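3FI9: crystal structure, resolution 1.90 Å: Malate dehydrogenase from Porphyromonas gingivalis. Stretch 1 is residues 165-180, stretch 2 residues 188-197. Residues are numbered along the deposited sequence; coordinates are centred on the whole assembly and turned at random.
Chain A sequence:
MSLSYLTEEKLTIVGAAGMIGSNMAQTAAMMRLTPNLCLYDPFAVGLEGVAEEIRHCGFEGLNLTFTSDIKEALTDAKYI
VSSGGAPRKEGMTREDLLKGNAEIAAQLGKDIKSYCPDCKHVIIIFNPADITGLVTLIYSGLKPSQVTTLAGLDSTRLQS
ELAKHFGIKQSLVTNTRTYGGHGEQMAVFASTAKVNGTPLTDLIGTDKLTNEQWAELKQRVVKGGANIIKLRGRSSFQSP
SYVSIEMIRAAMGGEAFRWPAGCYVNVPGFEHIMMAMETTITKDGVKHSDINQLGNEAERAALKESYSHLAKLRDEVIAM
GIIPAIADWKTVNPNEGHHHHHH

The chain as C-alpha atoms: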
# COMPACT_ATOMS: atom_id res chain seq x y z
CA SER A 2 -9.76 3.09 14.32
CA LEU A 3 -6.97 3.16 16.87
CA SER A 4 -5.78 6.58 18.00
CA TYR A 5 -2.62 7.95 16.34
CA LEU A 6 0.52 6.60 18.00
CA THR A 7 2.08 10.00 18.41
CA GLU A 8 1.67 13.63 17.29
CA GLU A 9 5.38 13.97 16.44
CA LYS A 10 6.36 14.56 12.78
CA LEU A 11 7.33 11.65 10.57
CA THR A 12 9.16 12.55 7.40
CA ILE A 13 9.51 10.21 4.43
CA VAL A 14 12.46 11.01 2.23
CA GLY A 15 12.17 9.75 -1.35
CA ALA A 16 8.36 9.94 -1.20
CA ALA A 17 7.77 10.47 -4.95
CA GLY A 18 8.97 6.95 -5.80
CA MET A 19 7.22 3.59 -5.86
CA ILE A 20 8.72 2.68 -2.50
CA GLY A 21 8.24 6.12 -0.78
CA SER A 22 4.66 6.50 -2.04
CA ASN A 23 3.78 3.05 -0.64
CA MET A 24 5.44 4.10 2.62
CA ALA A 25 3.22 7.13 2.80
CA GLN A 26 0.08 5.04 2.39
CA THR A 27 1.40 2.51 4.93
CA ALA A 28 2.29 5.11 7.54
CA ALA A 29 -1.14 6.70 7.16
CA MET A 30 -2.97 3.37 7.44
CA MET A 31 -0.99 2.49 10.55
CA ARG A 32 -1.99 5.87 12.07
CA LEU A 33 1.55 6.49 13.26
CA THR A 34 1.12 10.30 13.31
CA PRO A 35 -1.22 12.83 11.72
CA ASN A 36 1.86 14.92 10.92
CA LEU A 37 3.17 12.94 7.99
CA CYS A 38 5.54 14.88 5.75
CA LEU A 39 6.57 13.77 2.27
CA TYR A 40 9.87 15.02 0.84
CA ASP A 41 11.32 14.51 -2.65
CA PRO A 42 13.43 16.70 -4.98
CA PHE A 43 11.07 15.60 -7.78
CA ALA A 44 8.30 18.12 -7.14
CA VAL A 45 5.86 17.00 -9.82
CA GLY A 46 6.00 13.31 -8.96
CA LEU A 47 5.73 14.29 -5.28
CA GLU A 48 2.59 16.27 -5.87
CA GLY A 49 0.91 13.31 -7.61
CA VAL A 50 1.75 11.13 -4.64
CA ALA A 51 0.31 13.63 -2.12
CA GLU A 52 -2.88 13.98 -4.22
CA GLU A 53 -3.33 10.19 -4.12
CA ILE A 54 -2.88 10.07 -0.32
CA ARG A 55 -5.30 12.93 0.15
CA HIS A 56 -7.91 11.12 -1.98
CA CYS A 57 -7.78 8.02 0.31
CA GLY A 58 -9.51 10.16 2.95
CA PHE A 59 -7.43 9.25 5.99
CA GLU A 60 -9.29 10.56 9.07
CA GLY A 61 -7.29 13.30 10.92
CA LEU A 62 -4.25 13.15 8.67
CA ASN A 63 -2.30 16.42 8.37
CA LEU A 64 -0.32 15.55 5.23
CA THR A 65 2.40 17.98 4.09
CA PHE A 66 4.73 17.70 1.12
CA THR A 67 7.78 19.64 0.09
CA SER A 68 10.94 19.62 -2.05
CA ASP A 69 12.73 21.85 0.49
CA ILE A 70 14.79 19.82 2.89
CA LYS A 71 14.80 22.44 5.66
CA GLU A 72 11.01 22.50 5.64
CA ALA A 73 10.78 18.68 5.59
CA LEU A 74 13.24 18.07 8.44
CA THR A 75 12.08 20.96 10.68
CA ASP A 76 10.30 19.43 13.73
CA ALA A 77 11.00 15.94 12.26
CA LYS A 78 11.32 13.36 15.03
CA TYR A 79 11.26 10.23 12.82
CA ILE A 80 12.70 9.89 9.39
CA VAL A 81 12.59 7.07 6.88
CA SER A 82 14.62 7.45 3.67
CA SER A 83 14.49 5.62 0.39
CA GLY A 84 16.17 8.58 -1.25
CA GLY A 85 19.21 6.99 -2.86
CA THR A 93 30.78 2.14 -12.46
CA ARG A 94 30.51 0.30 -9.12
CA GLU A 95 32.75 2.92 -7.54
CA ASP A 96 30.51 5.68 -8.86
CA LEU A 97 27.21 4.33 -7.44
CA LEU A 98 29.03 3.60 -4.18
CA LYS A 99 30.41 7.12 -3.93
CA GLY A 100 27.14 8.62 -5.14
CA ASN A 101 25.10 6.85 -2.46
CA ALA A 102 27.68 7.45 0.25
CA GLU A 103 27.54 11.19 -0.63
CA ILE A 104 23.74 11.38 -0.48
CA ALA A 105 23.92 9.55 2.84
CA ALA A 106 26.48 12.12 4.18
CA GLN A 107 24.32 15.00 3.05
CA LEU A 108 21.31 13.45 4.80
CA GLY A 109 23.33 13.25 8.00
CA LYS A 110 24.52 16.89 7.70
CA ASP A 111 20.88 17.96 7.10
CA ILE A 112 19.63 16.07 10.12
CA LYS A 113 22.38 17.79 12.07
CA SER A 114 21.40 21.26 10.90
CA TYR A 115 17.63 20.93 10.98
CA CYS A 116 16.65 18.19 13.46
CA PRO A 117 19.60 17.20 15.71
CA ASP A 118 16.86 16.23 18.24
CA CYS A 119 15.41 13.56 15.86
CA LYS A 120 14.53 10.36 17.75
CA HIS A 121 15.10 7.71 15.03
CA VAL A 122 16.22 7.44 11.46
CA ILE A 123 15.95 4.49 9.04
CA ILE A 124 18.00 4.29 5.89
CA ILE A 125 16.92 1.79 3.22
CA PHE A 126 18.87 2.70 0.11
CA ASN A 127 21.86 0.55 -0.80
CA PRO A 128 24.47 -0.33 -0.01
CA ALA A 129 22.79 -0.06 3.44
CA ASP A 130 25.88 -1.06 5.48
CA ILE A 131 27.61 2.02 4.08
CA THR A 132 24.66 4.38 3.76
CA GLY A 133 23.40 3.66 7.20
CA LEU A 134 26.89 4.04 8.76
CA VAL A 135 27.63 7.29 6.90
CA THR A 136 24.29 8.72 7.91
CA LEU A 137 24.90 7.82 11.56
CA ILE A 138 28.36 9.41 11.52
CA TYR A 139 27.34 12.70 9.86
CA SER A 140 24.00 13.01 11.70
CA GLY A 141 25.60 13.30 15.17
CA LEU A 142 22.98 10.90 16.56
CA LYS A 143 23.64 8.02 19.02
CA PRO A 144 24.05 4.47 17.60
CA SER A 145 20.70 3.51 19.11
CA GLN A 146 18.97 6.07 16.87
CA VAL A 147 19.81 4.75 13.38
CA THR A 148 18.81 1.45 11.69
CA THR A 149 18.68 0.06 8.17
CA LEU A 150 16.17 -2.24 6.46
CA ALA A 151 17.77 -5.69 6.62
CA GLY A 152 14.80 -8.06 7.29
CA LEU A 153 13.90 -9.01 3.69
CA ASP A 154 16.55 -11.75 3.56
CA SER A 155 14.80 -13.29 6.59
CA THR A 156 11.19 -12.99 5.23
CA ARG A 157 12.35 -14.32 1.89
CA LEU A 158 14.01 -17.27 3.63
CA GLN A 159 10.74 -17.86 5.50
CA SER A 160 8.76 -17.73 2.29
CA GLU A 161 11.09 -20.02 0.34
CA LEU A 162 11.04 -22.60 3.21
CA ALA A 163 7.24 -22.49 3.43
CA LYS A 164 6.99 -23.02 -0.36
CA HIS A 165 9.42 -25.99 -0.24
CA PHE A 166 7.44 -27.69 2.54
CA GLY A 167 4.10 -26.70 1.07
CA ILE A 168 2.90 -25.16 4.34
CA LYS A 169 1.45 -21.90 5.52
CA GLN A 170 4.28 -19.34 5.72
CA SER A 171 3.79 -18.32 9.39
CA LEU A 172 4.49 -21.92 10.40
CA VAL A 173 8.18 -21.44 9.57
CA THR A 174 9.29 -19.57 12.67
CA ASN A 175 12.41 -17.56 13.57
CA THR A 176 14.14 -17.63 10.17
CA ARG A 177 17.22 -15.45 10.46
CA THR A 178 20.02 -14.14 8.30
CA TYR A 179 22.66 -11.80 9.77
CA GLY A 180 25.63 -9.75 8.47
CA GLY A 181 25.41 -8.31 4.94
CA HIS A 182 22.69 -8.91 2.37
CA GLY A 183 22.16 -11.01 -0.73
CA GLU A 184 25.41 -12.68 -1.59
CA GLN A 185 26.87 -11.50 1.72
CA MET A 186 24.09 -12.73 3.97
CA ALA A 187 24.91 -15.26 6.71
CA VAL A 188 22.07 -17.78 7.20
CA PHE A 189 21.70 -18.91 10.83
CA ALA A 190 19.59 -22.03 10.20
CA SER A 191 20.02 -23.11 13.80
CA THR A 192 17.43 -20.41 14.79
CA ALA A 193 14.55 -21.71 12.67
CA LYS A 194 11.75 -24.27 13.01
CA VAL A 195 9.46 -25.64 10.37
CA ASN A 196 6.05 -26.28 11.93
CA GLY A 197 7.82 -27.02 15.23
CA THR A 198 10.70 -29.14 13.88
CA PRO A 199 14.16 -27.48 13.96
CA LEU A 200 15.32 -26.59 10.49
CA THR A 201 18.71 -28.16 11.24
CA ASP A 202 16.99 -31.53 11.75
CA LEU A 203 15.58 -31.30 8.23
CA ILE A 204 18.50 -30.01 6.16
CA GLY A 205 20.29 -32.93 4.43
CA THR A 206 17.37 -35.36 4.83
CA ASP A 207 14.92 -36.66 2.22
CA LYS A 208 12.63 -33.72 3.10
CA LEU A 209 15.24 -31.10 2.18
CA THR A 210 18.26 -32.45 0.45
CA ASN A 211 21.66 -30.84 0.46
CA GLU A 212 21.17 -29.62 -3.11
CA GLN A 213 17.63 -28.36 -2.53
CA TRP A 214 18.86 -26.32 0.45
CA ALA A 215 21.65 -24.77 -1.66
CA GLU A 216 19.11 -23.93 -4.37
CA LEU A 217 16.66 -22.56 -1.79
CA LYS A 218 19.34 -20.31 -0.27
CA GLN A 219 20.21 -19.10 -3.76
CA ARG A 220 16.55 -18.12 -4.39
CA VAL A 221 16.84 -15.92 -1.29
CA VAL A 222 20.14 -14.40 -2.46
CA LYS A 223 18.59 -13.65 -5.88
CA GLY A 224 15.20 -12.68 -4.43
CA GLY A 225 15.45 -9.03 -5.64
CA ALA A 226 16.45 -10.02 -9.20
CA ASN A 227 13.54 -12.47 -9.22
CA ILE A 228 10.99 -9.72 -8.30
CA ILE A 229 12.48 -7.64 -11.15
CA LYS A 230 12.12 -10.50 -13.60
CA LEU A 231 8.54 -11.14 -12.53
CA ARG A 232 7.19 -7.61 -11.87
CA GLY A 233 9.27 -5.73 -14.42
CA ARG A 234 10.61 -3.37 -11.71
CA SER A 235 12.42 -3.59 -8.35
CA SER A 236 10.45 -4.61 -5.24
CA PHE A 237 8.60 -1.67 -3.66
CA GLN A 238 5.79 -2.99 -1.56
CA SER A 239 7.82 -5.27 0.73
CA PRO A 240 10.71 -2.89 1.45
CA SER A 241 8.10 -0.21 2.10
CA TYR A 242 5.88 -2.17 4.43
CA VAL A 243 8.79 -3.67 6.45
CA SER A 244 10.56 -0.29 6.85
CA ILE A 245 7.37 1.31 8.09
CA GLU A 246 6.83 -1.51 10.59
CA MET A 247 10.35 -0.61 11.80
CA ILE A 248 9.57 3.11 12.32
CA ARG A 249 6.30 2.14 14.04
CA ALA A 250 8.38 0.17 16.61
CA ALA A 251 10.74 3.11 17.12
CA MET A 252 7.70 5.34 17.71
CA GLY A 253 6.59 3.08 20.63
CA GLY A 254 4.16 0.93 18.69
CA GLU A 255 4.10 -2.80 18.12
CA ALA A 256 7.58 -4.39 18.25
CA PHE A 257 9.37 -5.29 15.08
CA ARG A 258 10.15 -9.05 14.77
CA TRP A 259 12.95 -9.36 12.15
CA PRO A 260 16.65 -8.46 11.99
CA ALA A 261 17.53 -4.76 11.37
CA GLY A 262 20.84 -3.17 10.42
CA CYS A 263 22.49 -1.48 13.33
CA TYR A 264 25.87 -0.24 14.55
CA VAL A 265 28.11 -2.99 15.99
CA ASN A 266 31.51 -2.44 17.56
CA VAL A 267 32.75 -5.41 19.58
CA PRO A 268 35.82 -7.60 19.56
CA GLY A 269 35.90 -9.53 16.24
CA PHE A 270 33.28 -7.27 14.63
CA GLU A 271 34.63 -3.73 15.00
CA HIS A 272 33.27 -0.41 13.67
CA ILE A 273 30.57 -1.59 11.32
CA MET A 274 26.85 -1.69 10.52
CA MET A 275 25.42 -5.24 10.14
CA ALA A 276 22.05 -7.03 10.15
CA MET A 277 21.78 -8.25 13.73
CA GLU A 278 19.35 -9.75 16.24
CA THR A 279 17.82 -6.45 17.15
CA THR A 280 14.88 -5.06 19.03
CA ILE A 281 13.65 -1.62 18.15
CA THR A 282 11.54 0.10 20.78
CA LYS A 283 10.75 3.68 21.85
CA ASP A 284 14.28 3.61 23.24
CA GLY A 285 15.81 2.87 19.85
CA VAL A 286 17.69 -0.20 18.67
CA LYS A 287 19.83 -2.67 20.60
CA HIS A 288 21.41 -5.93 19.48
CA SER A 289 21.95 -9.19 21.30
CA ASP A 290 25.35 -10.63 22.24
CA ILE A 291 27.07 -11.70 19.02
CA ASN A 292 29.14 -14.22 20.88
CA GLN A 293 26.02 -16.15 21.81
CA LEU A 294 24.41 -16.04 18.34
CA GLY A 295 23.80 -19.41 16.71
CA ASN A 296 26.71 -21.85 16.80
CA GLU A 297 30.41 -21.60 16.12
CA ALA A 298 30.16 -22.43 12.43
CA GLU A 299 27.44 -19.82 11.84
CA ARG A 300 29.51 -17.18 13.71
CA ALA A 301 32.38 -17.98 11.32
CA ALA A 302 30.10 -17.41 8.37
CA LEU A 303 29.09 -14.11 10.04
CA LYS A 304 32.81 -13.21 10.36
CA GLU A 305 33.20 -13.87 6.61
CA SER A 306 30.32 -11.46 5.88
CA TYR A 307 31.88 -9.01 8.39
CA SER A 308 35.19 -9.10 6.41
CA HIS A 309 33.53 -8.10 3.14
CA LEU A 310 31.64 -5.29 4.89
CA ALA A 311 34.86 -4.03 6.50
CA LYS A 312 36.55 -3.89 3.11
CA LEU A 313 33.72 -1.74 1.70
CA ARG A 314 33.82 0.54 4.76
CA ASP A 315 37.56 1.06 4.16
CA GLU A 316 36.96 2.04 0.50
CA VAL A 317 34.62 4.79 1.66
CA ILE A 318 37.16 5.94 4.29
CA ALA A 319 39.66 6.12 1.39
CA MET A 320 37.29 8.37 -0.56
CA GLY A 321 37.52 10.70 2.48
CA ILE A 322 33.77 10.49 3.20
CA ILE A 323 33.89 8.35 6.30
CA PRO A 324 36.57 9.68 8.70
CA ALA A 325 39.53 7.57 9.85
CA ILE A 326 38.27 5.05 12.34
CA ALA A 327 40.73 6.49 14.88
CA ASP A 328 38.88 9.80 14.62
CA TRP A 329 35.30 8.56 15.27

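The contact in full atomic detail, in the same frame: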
# COMPACT_ATOMS: atom_id res chain seq x y z
N HIS A 165 8.79 -24.66 -0.16
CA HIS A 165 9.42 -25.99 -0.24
C HIS A 165 8.58 -27.05 0.48
O HIS A 165 8.34 -28.13 -0.04
CB HIS A 165 10.85 -26.00 0.35
CG HIS A 165 11.48 -27.35 0.32
ND1 HIS A 165 12.05 -27.88 -0.82
CD2 HIS A 165 11.55 -28.33 1.26
CE1 HIS A 165 12.49 -29.10 -0.56
NE2 HIS A 165 12.19 -29.40 0.69
N PHE A 166 8.15 -26.72 1.69
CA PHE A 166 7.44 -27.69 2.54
C PHE A 166 5.95 -27.71 2.27
O PHE A 166 5.23 -28.56 2.75
CB PHE A 166 7.74 -27.42 4.02
CG PHE A 166 9.12 -27.87 4.45
CD1 PHE A 166 9.39 -29.23 4.65
CD2 PHE A 166 10.15 -26.96 4.61
CE1 PHE A 166 10.67 -29.67 5.05
CE2 PHE A 166 11.43 -27.39 5.02
CZ PHE A 166 11.69 -28.74 5.22
N GLY A 167 5.51 -26.78 1.43
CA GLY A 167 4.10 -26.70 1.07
C GLY A 167 3.23 -26.39 2.27
O GLY A 167 2.15 -26.95 2.40
N ILE A 168 3.70 -25.52 3.17
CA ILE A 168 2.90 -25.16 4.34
C ILE A 168 2.66 -23.66 4.47
O ILE A 168 3.34 -22.83 3.85
CB ILE A 168 3.51 -25.61 5.70
CG1 ILE A 168 4.89 -24.96 5.91
CG2 ILE A 168 3.60 -27.15 5.77
CD1 ILE A 168 5.55 -25.42 7.18
N LYS A 169 1.71 -23.32 5.30
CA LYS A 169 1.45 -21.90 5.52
C LYS A 169 2.71 -21.14 6.05
O LYS A 169 3.38 -21.57 7.01
CB LYS A 169 0.30 -21.73 6.48
CG LYS A 169 -0.03 -20.27 6.77
CD LYS A 169 -1.32 -20.13 7.58
CE LYS A 169 -1.12 -20.60 9.03
NZ LYS A 169 -2.44 -20.67 9.73
N GLN A 170 3.01 -20.00 5.45
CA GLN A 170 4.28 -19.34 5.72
C GLN A 170 4.61 -19.09 7.19
O GLN A 170 5.76 -19.28 7.60
CB GLN A 170 4.38 -18.04 4.93
CG GLN A 170 5.71 -17.36 5.08
CD GLN A 170 5.81 -16.18 4.11
OE1 GLN A 170 5.18 -16.18 3.05
NE2 GLN A 170 6.57 -15.17 4.50
N SER A 171 3.61 -18.67 7.97
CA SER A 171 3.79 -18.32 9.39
C SER A 171 4.22 -19.51 10.22
O SER A 171 4.65 -19.34 11.34
CB SER A 171 2.44 -17.84 9.98
OG SER A 171 2.40 -16.44 10.04
N LEU A 172 4.10 -20.70 9.66
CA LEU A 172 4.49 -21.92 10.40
C LEU A 172 5.99 -22.16 10.37
O LEU A 172 6.51 -23.03 11.07
CB LEU A 172 3.77 -23.12 9.82
CG LEU A 172 2.23 -22.94 9.72
CD1 LEU A 172 1.57 -24.20 9.12
CD2 LEU A 172 1.69 -22.65 11.10
N VAL A 173 6.71 -21.39 9.55
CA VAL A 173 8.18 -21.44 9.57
C VAL A 173 8.61 -20.29 10.51
O VAL A 173 8.43 -19.12 10.19
CB VAL A 173 8.77 -21.26 8.15
CG1 VAL A 173 10.31 -21.33 8.19
CG2 VAL A 173 8.25 -22.31 7.21
N THR A 174 9.15 -20.60 11.67
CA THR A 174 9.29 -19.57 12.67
C THR A 174 10.76 -19.22 12.85
O THR A 174 11.62 -20.07 12.63
CB THR A 174 8.63 -20.03 13.99
OG1 THR A 174 9.18 -21.29 14.38
CG2 THR A 174 7.11 -20.20 13.75
N ASN A 175 11.04 -17.96 13.19
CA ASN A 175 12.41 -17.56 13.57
C ASN A 175 13.48 -17.81 12.50
O ASN A 175 14.61 -18.23 12.82
CB ASN A 175 12.84 -18.25 14.86
CG ASN A 175 13.77 -17.39 15.70
OD1 ASN A 175 13.71 -16.18 15.63
ND2 ASN A 175 14.65 -18.02 16.48
N THR A 176 13.16 -17.51 11.24
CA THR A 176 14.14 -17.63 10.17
C THR A 176 15.00 -16.38 10.27
O THR A 176 14.48 -15.26 10.40
CB THR A 176 13.48 -17.60 8.79
OG1 THR A 176 12.37 -16.70 8.85
CG2 THR A 176 12.97 -18.96 8.39
N ARG A 177 16.31 -16.55 10.19
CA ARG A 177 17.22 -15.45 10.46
C ARG A 177 18.42 -15.48 9.54
O ARG A 177 19.05 -16.52 9.39
CB ARG A 177 17.73 -15.49 11.92
CG ARG A 177 16.70 -15.15 12.92
CD ARG A 177 16.25 -13.72 12.74
NE ARG A 177 15.40 -13.34 13.85
CZ ARG A 177 14.07 -13.37 13.82
NH1 ARG A 177 13.42 -13.76 12.74
NH2 ARG A 177 13.39 -13.00 14.91
N THR A 178 18.71 -14.35 8.88
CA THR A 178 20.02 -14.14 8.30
C THR A 178 20.63 -12.92 9.00
O THR A 178 19.93 -11.94 9.28
CB THR A 178 20.00 -13.90 6.76
OG1 THR A 178 19.52 -12.58 6.49
CG2 THR A 178 19.06 -14.89 6.01
N TYR A 179 21.94 -12.93 9.21
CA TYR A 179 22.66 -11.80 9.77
C TYR A 179 23.82 -11.37 8.87
O TYR A 179 24.10 -12.01 7.82
CB TYR A 179 23.19 -12.17 11.18
CG TYR A 179 22.11 -12.60 12.15
CD1 TYR A 179 21.07 -11.75 12.50
CD2 TYR A 179 22.16 -13.86 12.72
CE1 TYR A 179 20.08 -12.18 13.39
CE2 TYR A 179 21.21 -14.28 13.61
CZ TYR A 179 20.16 -13.45 13.93
OH TYR A 179 19.24 -13.88 14.83
N GLY A 180 24.46 -10.27 9.24
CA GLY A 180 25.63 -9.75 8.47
C GLY A 180 25.28 -8.79 7.36
O GLY A 180 24.66 -7.76 7.61
N VAL A 188 23.25 -17.05 6.77
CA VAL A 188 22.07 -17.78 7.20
C VAL A 188 22.35 -18.53 8.51
O VAL A 188 23.29 -19.34 8.59
CB VAL A 188 21.62 -18.78 6.09
CG1 VAL A 188 20.28 -19.37 6.44
CG2 VAL A 188 21.56 -18.09 4.70
N PHE A 189 21.60 -18.20 9.55
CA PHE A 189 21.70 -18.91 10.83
C PHE A 189 20.57 -19.92 10.96
O PHE A 189 19.61 -19.73 11.71
CB PHE A 189 21.66 -17.92 12.02
CG PHE A 189 23.00 -17.34 12.33
CD1 PHE A 189 23.77 -16.75 11.30
CD2 PHE A 189 23.49 -17.34 13.63
CE1 PHE A 189 25.05 -16.19 11.58
CE2 PHE A 189 24.77 -16.75 13.93
CZ PHE A 189 25.53 -16.17 12.90
N ALA A 190 20.68 -21.01 10.20
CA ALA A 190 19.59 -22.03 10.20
C ALA A 190 19.30 -22.63 11.59
O ALA A 190 18.20 -23.12 11.89
CB ALA A 190 19.91 -23.13 9.19
N SER A 191 20.29 -22.63 12.47
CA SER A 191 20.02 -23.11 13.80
C SER A 191 18.87 -22.35 14.54
O SER A 191 18.35 -22.85 15.52
CB SER A 191 21.29 -23.05 14.66
OG SER A 191 21.56 -21.71 15.00
N THR A 192 18.48 -21.15 14.09
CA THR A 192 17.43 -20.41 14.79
C THR A 192 16.03 -20.87 14.41
O THR A 192 15.08 -20.58 15.12
CB THR A 192 17.47 -18.87 14.47
OG1 THR A 192 17.05 -18.64 13.13
CG2 THR A 192 18.85 -18.25 14.69
N ALA A 193 15.88 -21.53 13.27
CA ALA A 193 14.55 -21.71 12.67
C ALA A 193 13.88 -23.06 12.96
O ALA A 193 14.53 -24.07 13.14
CB ALA A 193 14.58 -21.49 11.20
N LYS A 194 12.55 -23.04 12.95
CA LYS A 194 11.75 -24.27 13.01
C LYS A 194 10.75 -24.30 11.89
O LYS A 194 10.21 -23.26 11.50
CB LYS A 194 10.98 -24.31 14.31
CG LYS A 194 11.80 -24.70 15.50
CD LYS A 194 11.01 -24.49 16.79
CE LYS A 194 11.88 -24.94 17.96
NZ LYS A 194 11.02 -25.31 19.13
N VAL A 195 10.43 -25.49 11.42
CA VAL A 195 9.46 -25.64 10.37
C VAL A 195 8.27 -26.40 10.93
O VAL A 195 8.33 -27.62 11.08
CB VAL A 195 10.06 -26.43 9.19
CG1 VAL A 195 8.98 -26.74 8.18
CG2 VAL A 195 11.25 -25.65 8.57
N ASN A 196 7.19 -25.68 11.24
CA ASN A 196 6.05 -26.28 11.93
C ASN A 196 6.49 -27.04 13.18
O ASN A 196 6.06 -28.17 13.42
CB ASN A 196 5.29 -27.25 10.99
CG ASN A 196 3.82 -27.39 11.36
OD1 ASN A 196 3.22 -26.46 11.88
ND2 ASN A 196 3.23 -28.57 11.13
N GLY A 197 7.37 -26.42 13.98
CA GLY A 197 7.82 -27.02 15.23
C GLY A 197 9.11 -27.84 15.21
O GLY A 197 9.81 -27.96 16.23
O HOH W 1 7.52 -23.46 13.98
O HOH W 2 17.49 -19.06 9.72

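The two stretches pair as antiparallel strands in two short ladders, with loops between them. The first ladder joins Val 173 with Val 195 and Thr 174 with Lys 194. Thr 174 and Lys 194 form the hydrogen-bonded pair. Thr 174 N donates to Lys 194 O at 2.9 Å, and Lys 194 N donates to Thr 174 O at 3.1 Å, so all four backbone groups are satisfied across the contact. Asn 196 N extends the pattern by donating to Leu 172 O at 2.7 Å. That carbonyl takes a second bond, from water 1, 3.1 Å from Leu 172 O. The same water accepts from Gly 197 N at 3.0 Å and lies 2.8 Å from Thr 174 OG1, also hydrogen-bonded, so it ties the two stretches together.

Beyond this ladder, side chains take over the pairing. Thr 192 OG1 donates to Asn 175 O in a very short bond of 2.5 Å. In return, Asn 175 ND2 donates to Thr 192 O at 2.9 Å. Asn 175 O and Thr 192 O lie 3.3 Å apart; both are acceptors, so they do not bond to each other, and each takes its proton from the other residue's side chain.

The second ladder pairs Thr 178 with Val 188, its register shifted by two residues. Phe 189 N donates to Arg 177 O at 3.1 Å. Arg 177 N is satisfied by water 2 at 2.8 Å, which donates a weak bond to Phe 189 O at 3.0 Å. Arg 177 NH1 turns back to Thr 176 O, 3.0 Å away, leaving its own stretch's carbonyl satisfied.

Apolar contacts complete the interface. Val 195 CG1 lies over one face of the Phe 166 ring, 3.8 Å from Phe 166 CD2, and equally close to Ile 168 CD1. Tyr 179 directs its ring edge at the face of Phe 189, with Tyr 179 CD2 3.6 Å from Phe 189 CD1 and the planes at 78°.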